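Local structure of sister chromatid cohesion protein (Chaetomium thermophilum, 5T8V) at residues M812-I826 against L843-F857. The protein probably acts as a cohesin loader that binds chromatin, the modelled chain being the C-terminal, HEAT-repeat-bearing part of Scc2. Sequence-based numbering, arbitrary orientation.
Sequences MEVCRKLVGSMFDLI and LQVLMIFAKAEASLF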
# COMPACT_ATOMS: atom_id res chain seq x y z
N MET A 812 37.80 -3.81 17.48
CA MET A 812 38.73 -2.77 17.91
C MET A 812 39.79 -2.51 16.85
O MET A 812 40.02 -1.36 16.45
CB MET A 812 39.38 -3.18 19.23
CG MET A 812 40.29 -2.12 19.86
SD MET A 812 39.38 -0.79 20.66
CE MET A 812 40.72 0.08 21.48
N GLU A 813 40.45 -3.57 16.37
CA GLU A 813 41.54 -3.40 15.43
C GLU A 813 41.06 -3.00 14.04
O GLU A 813 41.86 -2.50 13.24
CB GLU A 813 42.37 -4.68 15.37
CG GLU A 813 43.27 -4.85 16.59
CD GLU A 813 43.73 -6.28 16.79
OE1 GLU A 813 44.16 -6.92 15.80
OE2 GLU A 813 43.66 -6.77 17.94
N VAL A 814 39.77 -3.21 13.73
CA VAL A 814 39.24 -2.68 12.48
C VAL A 814 39.15 -1.17 12.55
O VAL A 814 39.38 -0.47 11.55
CB VAL A 814 37.88 -3.33 12.15
CG1 VAL A 814 36.74 -2.67 12.95
CG2 VAL A 814 37.60 -3.26 10.66
N CYS A 815 38.80 -0.63 13.72
CA CYS A 815 38.87 0.81 13.92
C CYS A 815 40.32 1.28 13.95
O CYS A 815 40.63 2.38 13.47
CB CYS A 815 38.16 1.20 15.21
SG CYS A 815 36.37 0.96 15.19
N ARG A 816 41.22 0.47 14.51
CA ARG A 816 42.63 0.83 14.50
C ARG A 816 43.14 0.98 13.08
O ARG A 816 43.87 1.93 12.77
CB ARG A 816 43.45 -0.21 15.26
CG ARG A 816 44.96 0.01 15.18
CD ARG A 816 45.72 -0.85 16.18
NE ARG A 816 45.52 -0.39 17.56
CZ ARG A 816 44.87 -1.07 18.51
NH1 ARG A 816 44.34 -2.26 18.26
NH2 ARG A 816 44.75 -0.54 19.72
N LYS A 817 42.78 0.05 12.19
CA LYS A 817 43.23 0.13 10.81
C LYS A 817 42.43 1.14 9.99
O LYS A 817 42.94 1.62 8.97
CB LYS A 817 43.16 -1.25 10.15
CG LYS A 817 44.19 -2.23 10.72
CD LYS A 817 44.52 -3.36 9.75
CE LYS A 817 43.49 -4.48 9.80
NZ LYS A 817 43.53 -5.22 11.10
N LEU A 818 41.21 1.46 10.40
CA LEU A 818 40.50 2.58 9.79
C LEU A 818 41.23 3.89 10.08
O LEU A 818 41.57 4.64 9.15
CB LEU A 818 39.06 2.65 10.30
CG LEU A 818 38.05 1.73 9.61
CD1 LEU A 818 36.75 1.70 10.40
CD2 LEU A 818 37.79 2.19 8.18
N VAL A 819 41.47 4.18 11.36
CA VAL A 819 42.25 5.36 11.73
C VAL A 819 43.59 5.36 11.00
O VAL A 819 43.98 6.34 10.36
CB VAL A 819 42.44 5.41 13.26
CG1 VAL A 819 43.39 6.54 13.66
CG2 VAL A 819 41.10 5.57 13.95
N GLY A 820 44.31 4.24 11.09
CA GLY A 820 45.58 4.13 10.40
C GLY A 820 45.48 4.42 8.92
O GLY A 820 46.42 4.96 8.32
N SER A 821 44.35 4.06 8.30
CA SER A 821 44.13 4.43 6.91
C SER A 821 43.97 5.93 6.76
O SER A 821 44.66 6.56 5.95
CB SER A 821 42.91 3.70 6.36
OG SER A 821 42.70 4.00 4.99
N MET A 822 43.09 6.53 7.56
CA MET A 822 42.88 7.97 7.50
C MET A 822 44.20 8.72 7.57
O MET A 822 44.43 9.67 6.82
CB MET A 822 41.95 8.43 8.63
CG MET A 822 40.72 7.57 8.82
SD MET A 822 39.35 8.46 9.58
CE MET A 822 38.21 7.12 9.89
N PHE A 823 45.10 8.30 8.47
CA PHE A 823 46.43 8.90 8.50
C PHE A 823 47.23 8.52 7.27
O PHE A 823 48.04 9.32 6.78
CB PHE A 823 47.17 8.48 9.77
CG PHE A 823 46.70 9.19 11.01
CD1 PHE A 823 47.08 10.50 11.25
CD2 PHE A 823 45.89 8.55 11.93
CE1 PHE A 823 46.65 11.16 12.39
CE2 PHE A 823 45.46 9.20 13.06
CZ PHE A 823 45.84 10.50 13.30
N ASP A 824 47.04 7.30 6.75
CA ASP A 824 47.72 6.90 5.53
C ASP A 824 47.25 7.74 4.34
O ASP A 824 48.00 7.91 3.37
CB ASP A 824 47.48 5.41 5.26
CG ASP A 824 48.26 4.90 4.06
OD1 ASP A 824 49.35 5.44 3.79
OD2 ASP A 824 47.78 3.96 3.40
N LEU A 825 46.03 8.27 4.40
CA LEU A 825 45.54 9.18 3.37
C LEU A 825 46.09 10.59 3.52
O LEU A 825 45.83 11.43 2.65
CB LEU A 825 44.01 9.22 3.40
CG LEU A 825 43.27 8.12 2.62
CD1 LEU A 825 43.62 6.73 3.14
CD2 LEU A 825 41.77 8.35 2.68
N ILE A 826 46.81 10.88 4.60
CA ILE A 826 47.39 12.20 4.82
C ILE A 826 48.91 12.19 4.75
O ILE A 826 49.50 13.25 4.50
CB ILE A 826 46.92 12.79 6.16
CG1 ILE A 826 45.39 12.74 6.28
CG2 ILE A 826 47.39 14.24 6.32
CD1 ILE A 826 44.87 12.99 7.68
N LEU A 843 40.23 14.88 8.91
CA LEU A 843 40.50 15.22 10.30
C LEU A 843 39.22 15.46 11.09
O LEU A 843 39.23 15.31 12.32
CB LEU A 843 41.39 16.46 10.36
CG LEU A 843 42.78 16.23 9.76
CD1 LEU A 843 43.49 17.55 9.56
CD2 LEU A 843 43.61 15.31 10.64
N GLN A 844 38.11 15.80 10.42
CA GLN A 844 36.86 15.94 11.15
C GLN A 844 36.38 14.61 11.71
O GLN A 844 35.76 14.58 12.78
CB GLN A 844 35.78 16.56 10.24
CG GLN A 844 35.92 18.06 10.06
CD GLN A 844 35.93 18.80 11.39
OE1 GLN A 844 36.95 19.36 11.80
NE2 GLN A 844 34.79 18.81 12.07
N VAL A 845 36.65 13.50 11.02
CA VAL A 845 36.27 12.19 11.53
C VAL A 845 37.34 11.62 12.46
O VAL A 845 37.02 10.99 13.47
CB VAL A 845 35.97 11.22 10.36
CG1 VAL A 845 37.10 11.17 9.37
CG2 VAL A 845 35.65 9.82 10.88
N LEU A 846 38.62 11.84 12.14
CA LEU A 846 39.67 11.46 13.08
C LEU A 846 39.47 12.13 14.43
O LEU A 846 39.78 11.54 15.47
CB LEU A 846 41.05 11.82 12.51
CG LEU A 846 41.64 10.85 11.50
CD1 LEU A 846 42.89 11.44 10.86
CD2 LEU A 846 41.95 9.52 12.16
N MET A 847 38.95 13.36 14.43
CA MET A 847 38.68 14.08 15.67
C MET A 847 37.72 13.29 16.56
O MET A 847 38.04 12.97 17.72
CB MET A 847 38.09 15.44 15.32
CG MET A 847 37.81 16.37 16.48
SD MET A 847 37.08 17.90 15.85
CE MET A 847 36.94 18.87 17.34
N ILE A 848 36.55 12.95 16.03
CA ILE A 848 35.55 12.23 16.82
C ILE A 848 36.03 10.82 17.16
O ILE A 848 35.64 10.27 18.19
CB ILE A 848 34.20 12.22 16.08
CG1 ILE A 848 34.36 11.63 14.67
CG2 ILE A 848 33.62 13.63 16.03
CD1 ILE A 848 33.13 11.73 13.80
N PHE A 849 36.87 10.23 16.31
CA PHE A 849 37.47 8.95 16.68
C PHE A 849 38.34 9.09 17.92
O PHE A 849 38.21 8.32 18.88
CB PHE A 849 38.29 8.40 15.51
CG PHE A 849 37.58 7.35 14.72
CD1 PHE A 849 36.73 7.71 13.69
CD2 PHE A 849 37.75 6.01 15.00
CE1 PHE A 849 36.07 6.76 12.96
CE2 PHE A 849 37.09 5.05 14.28
CZ PHE A 849 36.25 5.42 13.25
N ALA A 850 39.25 10.07 17.92
CA ALA A 850 40.09 10.30 19.09
C ALA A 850 39.24 10.59 20.32
O ALA A 850 39.59 10.19 21.43
CB ALA A 850 41.06 11.45 18.81
N LYS A 851 38.12 11.30 20.14
CA LYS A 851 37.21 11.52 21.26
C LYS A 851 36.64 10.20 21.77
O LYS A 851 36.49 10.00 22.98
CB LYS A 851 36.09 12.47 20.85
CG LYS A 851 34.83 12.41 21.71
CD LYS A 851 35.10 12.73 23.18
CE LYS A 851 33.86 12.51 24.02
NZ LYS A 851 34.13 12.61 25.48
N ALA A 852 36.31 9.28 20.86
CA ALA A 852 35.65 8.04 21.26
C ALA A 852 36.63 7.10 21.96
O ALA A 852 36.33 6.59 23.05
CB ALA A 852 35.03 7.36 20.04
N GLU A 853 37.79 6.86 21.36
CA GLU A 853 38.75 5.92 21.92
C GLU A 853 40.14 6.29 21.41
O GLU A 853 40.45 6.04 20.24
CB GLU A 853 38.39 4.49 21.55
CG GLU A 853 39.34 3.44 22.09
CD GLU A 853 39.38 3.41 23.61
OE1 GLU A 853 38.35 3.74 24.23
OE2 GLU A 853 40.45 3.07 24.17
N ALA A 854 40.96 6.87 22.28
CA ALA A 854 42.30 7.29 21.90
C ALA A 854 43.28 6.13 21.76
O ALA A 854 44.33 6.29 21.14
CB ALA A 854 42.85 8.29 22.92
N SER A 855 42.96 4.96 22.33
CA SER A 855 43.83 3.80 22.22
C SER A 855 44.15 3.45 20.77
O SER A 855 45.17 2.80 20.51
CB SER A 855 43.19 2.60 22.91
OG SER A 855 43.90 1.41 22.61
N LEU A 856 43.31 3.86 19.82
CA LEU A 856 43.49 3.49 18.43
C LEU A 856 44.63 4.25 17.76
O LEU A 856 45.09 3.84 16.69
CB LEU A 856 42.19 3.72 17.66
CG LEU A 856 40.97 2.97 18.20
CD1 LEU A 856 39.69 3.65 17.77
CD2 LEU A 856 40.99 1.53 17.74
N PHE A 857 45.10 5.34 18.36
CA PHE A 857 46.10 6.19 17.75
C PHE A 857 47.49 5.83 18.24
O PHE A 857 47.66 5.30 19.34
CB PHE A 857 45.81 7.67 18.04
CG PHE A 857 44.54 8.17 17.40
CD1 PHE A 857 43.30 7.81 17.90
CD2 PHE A 857 44.59 9.02 16.31
CE1 PHE A 857 42.14 8.27 17.31
CE2 PHE A 857 43.43 9.48 15.72
CZ PHE A 857 42.20 9.11 16.22
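Val819 is the central bump of this contact, and its two methyls enter different hollows: CG1 lies between Leu846 and the ring of Phe857, while CG2 meets Phe849, 3.5 Å from its CD2. The split follows from the first torsion (chi1 173°), which sets CG1 beside the carbonyl carbon and CG2 beside the backbone N. CG1 makes a CH-pi contact, 3.8 Å from the Phe857 centroid and over that ring's face. One turn along from Val819, Met822 and Phe823 make a hollow that Leu846 fills: its CD2 meets Val819 CG1, its CG lies against Met822 CB, and its CD1 sits over the centre of the Phe823 ring. Phe823 meets Phe857 rim to rim, their planes nearly perpendicular at 87°. With an alanine in place of Phe823, Leu846 CD1 would probably lose the face it rests on and the Phe857 rim its aromatic neighbour. Met822, extended beyond CG, runs past Leu846 to bring SD to 3.5 Å from Val845 CG1 and CE to the rim of Phe849, whose ring SD faces obliquely at 5.5 Å from its centroid, a Met-aromatic contact; helix 773-786 closes over this side, with Val777 on Met822 and Met780 on Phe849. Beyond the C-terminus of helix 843-852, Leu856 lays CD2 against the backbone of helix 812-824 at Met812 O, with Cys815 CB alongside. Here Met812 CE reaches Glu853 CG, and Arg816 NH2 gives a weak hydrogen bond to Ser855 O (3.5 Å). The axes of helices 812-824 and 843-852 approach to 10.4 Å, their directions 146° apart, roughly antiparallel, as between neighbouring helices of an alpha-solenoid such as this HEAT-repeat protein. With one weak polar bond at its margin and a buried apolar centre, the pairing probably depends on shape fit and exclusion of water.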